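PDB 6MAB: sigma regulatory family protein-PP2C phosphatase from Chlamydia trachomatis serovar L2, which probably senses small metabolites such as TCA cycle intermediates through this periplasmic domain and, as a predicted membrane-bound PP2C-type phosphatase, probably relays the signal to sigma factor regulation. Local coordinates for residues I105-S108 with F113-T116; S12-L17 with E230-F235. One frame throughout, in Å; residues are numbered along the deposited sequence. Where two conformers were deposited one is given.

How the contacts relate
Contact 2 begins near the N terminus, at residues 12-17 of the long helix 2-31. The chain runs on through helices 35-45 and 58-68 and into the five-stranded sheet, where contact 1 closes a short loop: residues 105-108 lie back against 113-116, the start of an edge strand, with four residues between. The rest of that sheet, helix 153-160 and the first strands of the second sheet follow before residues 230-235 reach helix 2-31 and complete contact 2. Contact 1 is therefore nested within contact 2. The two lie on opposite sides of the chain's centre, their own centres about 32 Å apart, one in each sheet-containing half.

Contact 1 (I105-S108 with F113-T116); sequences IFLS and FLAT
Leu107 CD1 sits almost straight above the plane of the Phe113-Leu114 peptide, 3.6 Å from Phe113 C, and its sister methyl CD2 reaches Phe113 CA at 4.1 Å. In return, Leu114 CD2 lies over a face of the Phe106-Leu107 peptide, shifted toward the side where Phe106 O and Leu107 CA lie: it is 3.7 Å from Phe106 O and 3.6 Å from Leu107 CA. The Phe106 ring, in the conformer described here, makes a cation-pi contact with Arg118; of this side chain, CB alone meets Leu114, 4.3 Å from Leu114 CD2. Along the flank of this exchange, Leu107 CB approaches Leu114 CD2 to 3.8 Å. With CG of Leu107 turned anti to the backbone N (chi1 176°), both of its methyls are carried across to Phe113, whose own CB points away from the loop.

No hydrogen bond joins the segments, so apolar packing holds them together directly. Residues 113-116 begin strand 113-119, the outermost strand on this side of a five-stranded antiparallel sheet of order 2-1-5-4-3; 105-108 lie in the loop leading into it. That order is consistent with a PAS-like module of the Cache type, as in many periplasmic sensor domains. Leu114 pairs through its backbone with Gln131 on strand 126-135. The side chain of that same Gln131 uses OE1 to accept a hydrogen bond from Phe106 N, and Ser108 O takes another from Asn133 ND2. Asn35, at the start of helix 35-45, donates from ND2 to Leu114 O.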
# COMPACT_ATOMS: atom_id res chain seq x y z
N ILE A 105 -2.07 10.48 10.33
CA ILE A 105 -0.79 11.02 9.85
C ILE A 105 0.33 10.15 10.39
O ILE A 105 0.44 9.97 11.60
CB ILE A 105 -0.61 12.48 10.29
CG1 ILE A 105 -1.67 13.39 9.68
CG2 ILE A 105 0.80 13.00 9.93
CD1 ILE A 105 -1.73 13.44 8.18
N PHE A 106 1.19 9.65 9.52
CA PHE A 106 2.31 8.80 9.84
C PHE A 106 3.64 9.38 9.37
O PHE A 106 4.65 8.68 9.43
CB PHE A 106 2.16 7.41 9.19
CG PHE A 106 0.74 6.92 9.04
CD1 PHE A 106 -0.07 6.75 10.15
CD2 PHE A 106 0.23 6.59 7.79
CE1 PHE A 106 -1.37 6.28 10.00
CE2 PHE A 106 -1.06 6.12 7.65
CZ PHE A 106 -1.86 5.97 8.76
N LEU A 107 3.64 10.59 8.82
CA LEU A 107 4.83 11.22 8.23
C LEU A 107 5.59 12.03 9.28
O LEU A 107 5.02 12.92 9.92
CB LEU A 107 4.39 12.11 7.09
CG LEU A 107 5.46 12.97 6.36
CD1 LEU A 107 6.45 12.10 5.66
CD2 LEU A 107 4.82 13.90 5.37
N SER A 108 6.88 11.76 9.44
CA SER A 108 7.66 12.48 10.43
C SER A 108 8.17 13.79 9.84
O SER A 108 8.11 14.03 8.63
CB SER A 108 8.83 11.62 10.92
OG SER A 108 9.85 11.53 9.95
N PHE A 113 8.13 13.29 2.28
CA PHE A 113 6.83 12.72 1.98
C PHE A 113 6.89 11.22 2.21
O PHE A 113 7.96 10.63 2.37
CB PHE A 113 6.39 13.00 0.52
CG PHE A 113 7.25 12.33 -0.49
CD1 PHE A 113 6.97 11.06 -0.93
CD2 PHE A 113 8.34 13.00 -1.04
CE1 PHE A 113 7.78 10.43 -1.88
CE2 PHE A 113 9.15 12.38 -1.99
CZ PHE A 113 8.88 11.10 -2.40
N LEU A 114 5.71 10.60 2.18
CA LEU A 114 5.63 9.15 2.10
C LEU A 114 4.48 8.76 1.20
O LEU A 114 3.53 9.52 0.99
CB LEU A 114 5.47 8.50 3.48
CG LEU A 114 4.22 8.81 4.29
CD1 LEU A 114 2.98 8.02 3.86
CD2 LEU A 114 4.55 8.53 5.78
N ALA A 115 4.57 7.55 0.68
CA ALA A 115 3.50 6.95 -0.11
C ALA A 115 3.38 5.49 0.29
O ALA A 115 4.38 4.78 0.34
CB ALA A 115 3.78 7.07 -1.61
N THR A 116 2.16 5.04 0.58
CA THR A 116 1.99 3.66 0.99
C THR A 116 0.60 3.20 0.57
O THR A 116 -0.16 3.95 -0.03
CB THR A 116 2.25 3.50 2.48
OG1 THR A 116 2.32 2.11 2.82
CG2 THR A 116 1.22 4.23 3.32

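Contact 2 (S12-L17 with E230-F235); sequences SITSDL and ENFVSF
Phe232 and Thr14 carry most of this contact, with Leu17 adding a smaller share. Thr14 comes down over one face of the Phe232 ring, near the rim at its far end, and the two side chains cross at a slant. Thr14 CB lies 3.5 Å from Phe232 CE1, while OG1 stands above the ring face, 3.7 Å from Phe232 CZ. That oxygen is not giving its hydrogen to the ring: OG1 is hydrogen-bonded to the carbonyl oxygens of Leu10 and Ser11 one turn back along the helix. The first torsion of Thr14 (56°) places OG1 between the backbone N and the carbonyl carbon, where it can reach those carbonyls and still lie over the ring.

Leu17, one turn further on, meets the ring at its edge, close to its plane, with CB 4.5 Å from Phe232 CE1. The backbone comes near too, Thr14 O lying 3.6 Å from Phe232 CE1. Thr14 O also accepts a weak hydrogen bond from Leu17 N (3.1 Å), in a turn where the helix is kinked.

The Phe232 ring lies against the helix at this kink, reaching it from the start of strand 232-237 in the chain's second sheet, six-stranded and antiparallel, of order 2-1-6-5-4-3. Packing of the long N-terminal helix on this sheet is consistent with a tandem Cache-type sensor. Tyr245 of strand 240-249 meets the Phe232 ring with its plane tilted by about 60°, and Trp243 of that strand touches Thr14. Beyond Leu17, helix 262-267 packs through Ile265, and strand 254-261 is tied in by the hydrogen bond between Thr258 OG1 and Leu17 O.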
# COMPACT_ATOMS: atom_id res chain seq x y z
N SER A 12 15.70 -22.10 -12.50
CA SER A 12 15.12 -21.88 -13.81
C SER A 12 13.60 -21.89 -13.78
O SER A 12 12.95 -21.05 -14.41
CB SER A 12 15.64 -22.93 -14.80
OG SER A 12 17.02 -22.75 -14.96
N ILE A 13 12.99 -22.84 -13.06
CA ILE A 13 11.54 -22.94 -13.13
C ILE A 13 10.83 -21.92 -12.24
O ILE A 13 9.63 -21.72 -12.41
CB ILE A 13 11.03 -24.35 -12.79
CG1 ILE A 13 11.32 -24.70 -11.33
CG2 ILE A 13 11.63 -25.37 -13.78
CD1 ILE A 13 10.83 -26.11 -10.92
N THR A 14 11.56 -21.25 -11.34
CA THR A 14 11.00 -20.20 -10.50
C THR A 14 11.36 -18.80 -10.96
O THR A 14 10.86 -17.82 -10.40
CB THR A 14 11.47 -20.38 -9.06
OG1 THR A 14 12.90 -20.40 -9.00
CG2 THR A 14 10.90 -21.71 -8.48
N SER A 15 12.21 -18.68 -11.98
CA SER A 15 12.71 -17.37 -12.39
C SER A 15 11.57 -16.43 -12.74
O SER A 15 11.62 -15.22 -12.46
CB SER A 15 13.65 -17.57 -13.59
OG SER A 15 14.04 -16.35 -14.14
N ASP A 16 10.52 -16.96 -13.35
CA ASP A 16 9.45 -16.13 -13.87
C ASP A 16 8.61 -15.53 -12.75
O ASP A 16 8.06 -14.43 -12.92
CB ASP A 16 8.60 -16.96 -14.82
CG ASP A 16 7.46 -16.18 -15.42
OD1 ASP A 16 7.73 -15.25 -16.21
OD2 ASP A 16 6.31 -16.51 -15.10
N LEU A 17 8.50 -16.21 -11.61
CA LEU A 17 7.85 -15.61 -10.44
C LEU A 17 8.58 -14.35 -10.01
O LEU A 17 7.96 -13.30 -9.77
CB LEU A 17 7.81 -16.59 -9.26
CG LEU A 17 6.86 -17.77 -9.24
CD1 LEU A 17 7.22 -18.71 -8.10
CD2 LEU A 17 5.44 -17.28 -9.08
N GLU A 230 16.74 -17.00 -2.48
CA GLU A 230 16.24 -16.12 -1.45
C GLU A 230 14.82 -15.69 -1.80
O GLU A 230 14.52 -15.41 -2.97
CB GLU A 230 17.13 -14.89 -1.27
N ASN A 231 13.97 -15.68 -0.78
CA ASN A 231 12.63 -15.09 -0.79
C ASN A 231 11.60 -15.94 -1.51
O ASN A 231 10.51 -15.43 -1.80
CB ASN A 231 12.66 -13.68 -1.38
CG ASN A 231 13.58 -12.74 -0.62
OD1 ASN A 231 14.45 -12.10 -1.21
ND2 ASN A 231 13.41 -12.66 0.69
N PHE A 232 11.88 -17.21 -1.79
CA PHE A 232 10.85 -18.10 -2.29
C PHE A 232 10.17 -18.82 -1.14
O PHE A 232 10.80 -19.12 -0.11
CB PHE A 232 11.43 -19.11 -3.28
CG PHE A 232 11.88 -18.48 -4.59
CD1 PHE A 232 10.96 -18.23 -5.60
CD2 PHE A 232 13.20 -18.12 -4.79
CE1 PHE A 232 11.38 -17.66 -6.80
CE2 PHE A 232 13.60 -17.54 -5.98
CZ PHE A 232 12.69 -17.31 -6.97
N VAL A 233 8.88 -19.10 -1.33
CA VAL A 233 8.04 -19.68 -0.29
C VAL A 233 7.09 -20.71 -0.88
O VAL A 233 6.81 -20.73 -2.08
CB VAL A 233 7.22 -18.59 0.42
CG1 VAL A 233 8.15 -17.60 1.13
CG2 VAL A 233 6.32 -17.88 -0.59
N SER A 234 6.57 -21.57 0.00
CA SER A 234 5.49 -22.48 -0.35
C SER A 234 4.34 -22.28 0.62
O SER A 234 4.54 -21.87 1.77
CB SER A 234 5.95 -23.96 -0.33
OG SER A 234 6.30 -24.37 0.98
N PHE A 235 3.14 -22.53 0.14
CA PHE A 235 1.94 -22.46 0.96
C PHE A 235 0.83 -23.18 0.22
O PHE A 235 1.00 -23.61 -0.93
CB PHE A 235 1.57 -21.01 1.30
CG PHE A 235 1.25 -20.16 0.12
CD1 PHE A 235 2.27 -19.62 -0.66
CD2 PHE A 235 -0.06 -19.84 -0.19
CE1 PHE A 235 1.99 -18.81 -1.74
CE2 PHE A 235 -0.37 -19.04 -1.26
CZ PHE A 235 0.66 -18.50 -2.03